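Long-range contacts in CPXV203 protein (Cowpox virus, PDB 4HKJ), which probably binds host MHC class I molecules and keeps them from reaching the cell surface, helping the virus escape T-cell recognition: residues P66-Q74 with I84-G92; Y124-V134 with H143-M151. All coordinates share one frame; numbering follows the deposited sequence.

Interaction 1. Residues P66-Q74 with I84-G92; sequences PFIIATTKQ and IEFSNSNTG
Thr71-Gln74 and Ile84-Asn88 run antiparallel as the two arms of a hairpin, their axes 4.6 Å apart and inclined at 164°. Thr71 and Lys73 form hydrogen-bonded pairs with Ser87 and Glu85: Ser87 N donates to Thr71 O over 2.7 Å, and Glu85 N to Lys73 O over the same length. At the open end of the hairpin Ser87 O accepts two donors, Ala70 N and Thr71 N, each at 2.9 Å, and the regular pairing stops there. Beyond it the Asn88 side chain carries the connection on. With CG anti to its backbone N (chi1 -166°), its amide reaches Ile68, where ND2 donates to O over 2.8 Å from above the carbonyl plane, while OD1 accepts from Asn90 N in an Asx turn.

Phe86, Thr72, Ile84 and Gln74 share one face. CB of Phe86 meets Ile69 CG2 at 3.7 Å; Thr72 lies alongside Phe86 with CG2 3.8 Å from CE1. Gln74 stretches beside Ile84, its OE1 bonded to Thr48. Leu46 and Val57 of the opposing sheet cover Phe86. On the other face Lys73 and Glu85 run side by side, Lys73 NZ staying 4.4 Å from Glu85 OE1, too far for a salt bridge. The arrangement is a β-hairpin ended by a classic bulge, within the five-stranded antiparallel sheet of this poxvirus T4-family β-sandwich.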
# COMPACT_ATOMS: atom_id res chain seq x y z
N PRO D 66 -28.07 -6.20 16.59
CA PRO D 66 -27.91 -5.80 15.19
C PRO D 66 -26.46 -5.94 14.72
O PRO D 66 -25.55 -5.39 15.36
CB PRO D 66 -28.32 -4.32 15.20
CG PRO D 66 -28.23 -3.89 16.63
CD PRO D 66 -28.60 -5.11 17.42
N PHE D 67 -26.25 -6.67 13.63
CA PHE D 67 -24.91 -6.89 13.10
C PHE D 67 -24.36 -5.58 12.55
O PHE D 67 -25.09 -4.79 11.95
CB PHE D 67 -24.94 -7.97 12.01
CG PHE D 67 -23.60 -8.56 11.70
CD1 PHE D 67 -22.99 -9.42 12.60
CD2 PHE D 67 -22.96 -8.27 10.51
CE1 PHE D 67 -21.75 -9.97 12.31
CE2 PHE D 67 -21.72 -8.82 10.22
CZ PHE D 67 -21.12 -9.67 11.13
N ILE D 68 -23.07 -5.34 12.76
CA ILE D 68 -22.46 -4.06 12.42
C ILE D 68 -22.29 -3.87 10.91
O ILE D 68 -22.05 -2.75 10.45
CB ILE D 68 -21.10 -3.87 13.15
CG1 ILE D 68 -20.79 -2.38 13.33
CG2 ILE D 68 -19.98 -4.58 12.40
CD1 ILE D 68 -19.57 -2.11 14.18
N ILE D 69 -22.42 -4.95 10.15
CA ILE D 69 -22.34 -4.88 8.70
C ILE D 69 -23.72 -5.00 8.07
O ILE D 69 -24.50 -5.88 8.43
CB ILE D 69 -21.41 -5.97 8.13
CG1 ILE D 69 -20.00 -5.82 8.72
CG2 ILE D 69 -21.36 -5.90 6.61
CD1 ILE D 69 -19.01 -6.84 8.21
N ALA D 70 -24.03 -4.12 7.12
CA ALA D 70 -25.35 -4.08 6.50
C ALA D 70 -25.33 -4.49 5.02
O ALA D 70 -26.24 -5.17 4.55
CB ALA D 70 -25.98 -2.71 6.66
N THR D 71 -24.30 -4.06 4.29
CA THR D 71 -24.25 -4.29 2.85
C THR D 71 -22.96 -5.01 2.44
O THR D 71 -21.89 -4.77 3.01
CB THR D 71 -24.39 -2.97 2.07
OG1 THR D 71 -25.50 -2.22 2.57
CG2 THR D 71 -24.59 -3.23 0.58
N THR D 72 -23.06 -5.89 1.44
CA THR D 72 -21.91 -6.62 0.93
C THR D 72 -21.80 -6.47 -0.59
O THR D 72 -22.79 -6.62 -1.31
CB THR D 72 -22.00 -8.12 1.28
OG1 THR D 72 -22.38 -8.27 2.65
CG2 THR D 72 -20.66 -8.80 1.05
N LYS D 73 -20.60 -6.16 -1.07
CA LYS D 73 -20.35 -6.02 -2.50
C LYS D 73 -19.09 -6.77 -2.91
O LYS D 73 -18.16 -6.91 -2.12
CB LYS D 73 -20.22 -4.54 -2.88
CG LYS D 73 -21.45 -3.71 -2.58
CD LYS D 73 -21.23 -2.24 -2.92
CE LYS D 73 -22.45 -1.41 -2.59
NZ LYS D 73 -22.27 0.02 -2.95
N GLN D 74 -19.07 -7.25 -4.15
CA GLN D 74 -17.91 -7.97 -4.68
C GLN D 74 -17.62 -7.60 -6.13
O GLN D 74 -18.52 -7.20 -6.87
CB GLN D 74 -18.11 -9.48 -4.56
CG GLN D 74 -18.10 -10.02 -3.14
CD GLN D 74 -18.16 -11.53 -3.09
OE1 GLN D 74 -18.47 -12.11 -2.05
NE2 GLN D 74 -17.87 -12.17 -4.21
N ILE D 84 -13.78 -7.79 -1.92
CA ILE D 84 -15.05 -7.79 -1.19
C ILE D 84 -15.16 -6.53 -0.34
O ILE D 84 -14.21 -6.13 0.33
CB ILE D 84 -15.18 -9.03 -0.28
CG1 ILE D 84 -14.95 -10.31 -1.08
CG2 ILE D 84 -16.55 -9.05 0.39
CD1 ILE D 84 -15.09 -11.58 -0.26
N GLU D 85 -16.34 -5.90 -0.35
CA GLU D 85 -16.55 -4.68 0.41
C GLU D 85 -17.76 -4.78 1.34
O GLU D 85 -18.90 -4.84 0.88
CB GLU D 85 -16.72 -3.48 -0.52
CG GLU D 85 -16.89 -2.15 0.20
CD GLU D 85 -17.22 -1.01 -0.74
OE1 GLU D 85 -18.28 -1.07 -1.39
OE2 GLU D 85 -16.41 -0.06 -0.84
N PHE D 86 -17.50 -4.79 2.64
CA PHE D 86 -18.56 -4.78 3.64
C PHE D 86 -18.88 -3.34 4.04
O PHE D 86 -17.97 -2.58 4.39
CB PHE D 86 -18.16 -5.61 4.86
CG PHE D 86 -17.83 -7.04 4.54
CD1 PHE D 86 -18.84 -7.99 4.47
CD2 PHE D 86 -16.53 -7.44 4.32
CE1 PHE D 86 -18.55 -9.31 4.18
CE2 PHE D 86 -16.23 -8.76 4.03
CZ PHE D 86 -17.24 -9.70 3.96
N SER D 87 -20.15 -2.97 3.99
CA SER D 87 -20.53 -1.58 4.20
C SER D 87 -21.66 -1.38 5.21
O SER D 87 -22.39 -2.32 5.54
CB SER D 87 -20.93 -0.95 2.86
OG SER D 87 -19.94 -1.18 1.87
N ASN D 88 -21.78 -0.15 5.70
CA ASN D 88 -22.90 0.26 6.55
C ASN D 88 -23.00 1.78 6.54
O ASN D 88 -22.17 2.47 7.11
CB ASN D 88 -22.73 -0.26 7.97
CG ASN D 88 -24.00 -0.15 8.80
OD1 ASN D 88 -24.79 0.77 8.62
ND2 ASN D 88 -24.21 -1.11 9.69
N SER D 89 -24.04 2.29 5.88
CA SER D 89 -24.21 3.73 5.69
C SER D 89 -24.47 4.49 6.99
O SER D 89 -24.19 5.68 7.08
CB SER D 89 -25.32 4.01 4.67
OG SER D 89 -26.55 3.48 5.10
N ASN D 90 -25.01 3.80 7.98
CA ASN D 90 -25.25 4.42 9.28
C ASN D 90 -25.20 3.43 10.45
O ASN D 90 -26.20 2.83 10.82
CB ASN D 90 -26.57 5.19 9.29
CG ASN D 90 -26.86 5.83 10.63
OD1 ASN D 90 -26.30 6.88 10.97
ND2 ASN D 90 -27.73 5.21 11.41
N THR D 91 -24.01 3.28 11.03
CA THR D 91 -23.81 2.42 12.18
C THR D 91 -24.25 3.13 13.46
O THR D 91 -24.59 2.50 14.46
CB THR D 91 -22.33 2.02 12.35
OG1 THR D 91 -21.54 3.20 12.51
CG2 THR D 91 -21.84 1.24 11.14
N GLY D 92 -24.24 4.46 13.41
CA GLY D 92 -24.45 5.27 14.60
C GLY D 92 -23.13 5.40 15.34
O GLY D 92 -22.15 4.74 14.98

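Interaction 2. Residues Y124-V134 with H143-M151; sequences YVESNYLHITV and HLGVNYSFM
Tyr148, Val146 and Leu144 on one strand, with Phe150 further along, face Tyr124, Val125, Tyr129, Leu130, Ile132 and Val134 across the interface of two sheets, and side chains make most of the contact. Strand 131-134 runs at 169° to strand 143-151, their axes 9.8 Å apart.

Two CH-pi contacts stand out. Val146 sets CG2 over a face of the Tyr124 ring, 4.1 Å from its centroid. Val125, with CG1 anti to the backbone N (chi1 -178°), puts that methyl over a face of the Tyr148 ring, 4.2 Å from the centroid. A further ring contact lies at the far end, where Tyr129 presents CB to the ring edge of Phe150, 3.5 Å from CD2, and the two rings lie oblique with planes at 75°.

Aliphatic side chains pack around these rings. Leu130 and Tyr148 pass alongside each other, pointing opposite ways, with Leu130 CD2 3.5 Å from Tyr148 CE1. Val134 and Leu144 meet tip to tip, CG1 to CD2 at 3.7 Å, and Ile132 lays CD1 against Val146 and the CB of Tyr148.

Polar contact is sparse: Ser127 OG makes a weak hydrogen bond of 3.4 Å to Tyr148 OH, and its proton could instead serve Leu130 O.

A classic bulge, in which Tyr124 and Val125 both face Ile132, directs two successive side chains inward. The backbone of Tyr124 and Glu126 hydrogen-bonds to another protein chain. Such packing of aromatic rings against branched aliphatic side chains from two sheets is the face-to-face core packing of a β-sandwich.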
# COMPACT_ATOMS: atom_id res chain seq x y z
N TYR D 124 -5.71 -8.48 11.86
CA TYR D 124 -5.32 -7.39 10.97
C TYR D 124 -5.54 -6.01 11.59
O TYR D 124 -4.72 -5.11 11.40
CB TYR D 124 -6.07 -7.48 9.64
CG TYR D 124 -5.47 -8.46 8.66
CD1 TYR D 124 -5.81 -9.81 8.68
CD2 TYR D 124 -4.55 -8.04 7.71
CE1 TYR D 124 -5.26 -10.70 7.78
CE2 TYR D 124 -4.00 -8.92 6.80
CZ TYR D 124 -4.35 -10.25 6.84
OH TYR D 124 -3.80 -11.13 5.94
N VAL D 125 -6.65 -5.84 12.30
CA VAL D 125 -6.99 -4.53 12.86
C VAL D 125 -7.25 -4.60 14.36
O VAL D 125 -7.99 -5.46 14.84
CB VAL D 125 -8.22 -3.92 12.15
CG1 VAL D 125 -8.52 -2.54 12.71
CG2 VAL D 125 -8.00 -3.85 10.65
N GLU D 126 -6.62 -3.69 15.10
CA GLU D 126 -6.81 -3.59 16.55
C GLU D 126 -6.93 -2.13 16.96
O GLU D 126 -5.92 -1.43 17.11
CB GLU D 126 -5.64 -4.25 17.28
CG GLU D 126 -5.72 -4.18 18.80
CD GLU D 126 -6.72 -5.16 19.38
OE1 GLU D 126 -7.10 -6.11 18.67
OE2 GLU D 126 -7.11 -4.98 20.55
N SER D 127 -8.16 -1.66 17.14
CA SER D 127 -8.39 -0.27 17.53
C SER D 127 -9.60 -0.15 18.46
O SER D 127 -10.31 -1.12 18.71
CB SER D 127 -8.59 0.61 16.29
OG SER D 127 -9.76 0.24 15.58
N ASN D 128 -9.82 1.06 18.96
CA ASN D 128 -10.92 1.33 19.89
C ASN D 128 -12.29 1.22 19.24
O ASN D 128 -13.30 1.04 19.92
CB ASN D 128 -10.76 2.71 20.52
CG ASN D 128 -9.57 2.79 21.46
OD1 ASN D 128 -8.67 3.60 21.28
ND2 ASN D 128 -9.56 1.93 22.48
N TYR D 129 -12.33 1.33 17.91
CA TYR D 129 -13.59 1.30 17.18
C TYR D 129 -13.92 -0.08 16.61
O TYR D 129 -15.08 -0.47 16.55
CB TYR D 129 -13.56 2.33 16.04
CG TYR D 129 -13.49 3.77 16.49
CD1 TYR D 129 -13.83 4.13 17.79
CD2 TYR D 129 -13.07 4.77 15.62
CE1 TYR D 129 -13.76 5.45 18.20
CE2 TYR D 129 -13.00 6.09 16.03
CZ TYR D 129 -13.34 6.42 17.32
OH TYR D 129 -13.27 7.73 17.73
N LEU D 130 -12.89 -0.82 16.22
CA LEU D 130 -13.11 -2.09 15.52
C LEU D 130 -11.96 -3.08 15.72
O LEU D 130 -10.81 -2.70 15.87
CB LEU D 130 -13.32 -1.83 14.03
CG LEU D 130 -14.07 -2.89 13.24
CD1 LEU D 130 -15.52 -2.98 13.72
CD2 LEU D 130 -14.01 -2.61 11.75
N HIS D 131 -12.31 -4.37 15.70
CA HIS D 131 -11.33 -5.44 15.75
C HIS D 131 -11.57 -6.39 14.58
O HIS D 131 -12.64 -6.99 14.46
CB HIS D 131 -11.44 -6.22 17.07
CG HIS D 131 -11.15 -5.39 18.28
ND1 HIS D 131 -12.11 -4.60 18.89
CD2 HIS D 131 -10.02 -5.23 19.01
CE1 HIS D 131 -11.58 -3.99 19.93
NE2 HIS D 131 -10.31 -4.35 20.03
N ILE D 132 -10.58 -6.52 13.70
CA ILE D 132 -10.72 -7.38 12.53
C ILE D 132 -9.73 -8.55 12.54
O ILE D 132 -8.52 -8.35 12.44
CB ILE D 132 -10.56 -6.60 11.21
CG1 ILE D 132 -11.63 -5.51 11.10
CG2 ILE D 132 -10.64 -7.54 10.01
CD1 ILE D 132 -11.59 -4.72 9.81
N THR D 133 -10.26 -9.76 12.68
CA THR D 133 -9.45 -10.97 12.64
C THR D 133 -9.81 -11.79 11.40
O THR D 133 -10.98 -12.04 11.13
CB THR D 133 -9.65 -11.82 13.90
OG1 THR D 133 -9.47 -11.00 15.07
CG2 THR D 133 -8.66 -12.97 13.94
N VAL D 134 -8.79 -12.21 10.65
CA VAL D 134 -9.02 -12.95 9.42
C VAL D 134 -8.41 -14.35 9.44
O VAL D 134 -7.21 -14.52 9.71
CB VAL D 134 -8.49 -12.19 8.19
CG1 VAL D 134 -8.64 -13.03 6.93
CG2 VAL D 134 -9.21 -10.86 8.05
N HIS D 143 -2.34 -14.16 -1.28
CA HIS D 143 -2.18 -12.96 -0.46
C HIS D 143 -3.54 -12.36 -0.07
O HIS D 143 -4.50 -12.44 -0.83
CB HIS D 143 -1.34 -11.91 -1.18
CG HIS D 143 -1.04 -10.70 -0.36
ND1 HIS D 143 -1.92 -9.65 -0.24
CD2 HIS D 143 0.04 -10.38 0.39
CE1 HIS D 143 -1.40 -8.73 0.55
NE2 HIS D 143 -0.21 -9.14 0.95
N LEU D 144 -3.60 -11.77 1.12
CA LEU D 144 -4.82 -11.13 1.60
C LEU D 144 -4.52 -9.79 2.26
O LEU D 144 -3.72 -9.70 3.19
CB LEU D 144 -5.55 -12.05 2.59
CG LEU D 144 -6.93 -11.63 3.09
CD1 LEU D 144 -7.86 -12.83 3.15
CD2 LEU D 144 -6.85 -10.96 4.45
N GLY D 145 -5.18 -8.74 1.77
CA GLY D 145 -5.03 -7.41 2.34
C GLY D 145 -6.36 -6.90 2.85
O GLY D 145 -7.41 -7.22 2.29
N VAL D 146 -6.32 -6.11 3.91
CA VAL D 146 -7.54 -5.58 4.52
C VAL D 146 -7.46 -4.07 4.74
O VAL D 146 -6.55 -3.59 5.42
CB VAL D 146 -7.85 -6.25 5.87
CG1 VAL D 146 -9.06 -5.61 6.52
CG2 VAL D 146 -8.07 -7.74 5.68
N ASN D 147 -8.40 -3.34 4.17
CA ASN D 147 -8.49 -1.91 4.43
C ASN D 147 -9.68 -1.60 5.33
O ASN D 147 -10.73 -2.24 5.23
CB ASN D 147 -8.58 -1.12 3.13
CG ASN D 147 -7.79 0.18 3.18
OD1 ASN D 147 -6.60 0.21 2.88
ND2 ASN D 147 -8.46 1.26 3.57
N TYR D 148 -9.51 -0.64 6.22
CA TYR D 148 -10.50 -0.35 7.25
C TYR D 148 -10.77 1.14 7.38
O TYR D 148 -9.85 1.95 7.42
CB TYR D 148 -10.05 -0.96 8.59
CG TYR D 148 -10.50 -0.23 9.83
CD1 TYR D 148 -11.84 -0.23 10.22
CD2 TYR D 148 -9.59 0.44 10.63
CE1 TYR D 148 -12.25 0.44 11.36
CE2 TYR D 148 -9.99 1.11 11.77
CZ TYR D 148 -11.32 1.10 12.13
OH TYR D 148 -11.73 1.76 13.27
N SER D 149 -12.05 1.50 7.45
CA SER D 149 -12.47 2.89 7.56
C SER D 149 -13.76 3.02 8.36
O SER D 149 -14.78 2.42 8.01
CB SER D 149 -12.64 3.51 6.17
OG SER D 149 -12.97 4.88 6.26
N PHE D 150 -13.70 3.80 9.43
CA PHE D 150 -14.84 3.96 10.33
C PHE D 150 -14.83 5.33 10.98
O PHE D 150 -14.11 5.56 11.96
CB PHE D 150 -14.82 2.86 11.40
CG PHE D 150 -16.07 2.78 12.22
CD1 PHE D 150 -17.30 2.60 11.60
CD2 PHE D 150 -16.03 2.85 13.60
CE1 PHE D 150 -18.46 2.51 12.35
CE2 PHE D 150 -17.18 2.76 14.35
CZ PHE D 150 -18.40 2.59 13.73
N MSE D 151 -15.62 6.25 10.44
CA MSE D 151 -15.68 7.62 10.95
C MSE D 151 -16.94 8.33 10.49
O MSE D 151 -17.66 7.83 9.63
CB MSE D 151 -14.45 8.41 10.49
CG MSE D 151 -14.23 8.39 8.99
SE MSE D 151 -12.56 9.24 8.46
CE MSE D 151 -12.58 8.78 6.56

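Interaction 1 is pairing between neighbouring strands within one sheet, whereas interaction 2 spans the core between that sheet and the six-stranded one. Their centres lie about 14 Å apart. Strand 15-25 runs between strands 81-88 and 141-152 and serves both contacts: Ile19 touches Phe86 and Ile132, and Leu17 touches Ile68, Thr91 and Phe150. The contacts also meet directly: Thr91 packs against Phe150, and Ile68 CD1 lies 4.2 Å from Leu130 CD1. Together with the shared Leu17 contacts, the Ile68-Leu130 packing joins the loops at the bulged end of the hairpin to the hydrophobic core. Other protein chains of the assembly reach 124-134 and 143-151, but none touches 66-74 or 84-92.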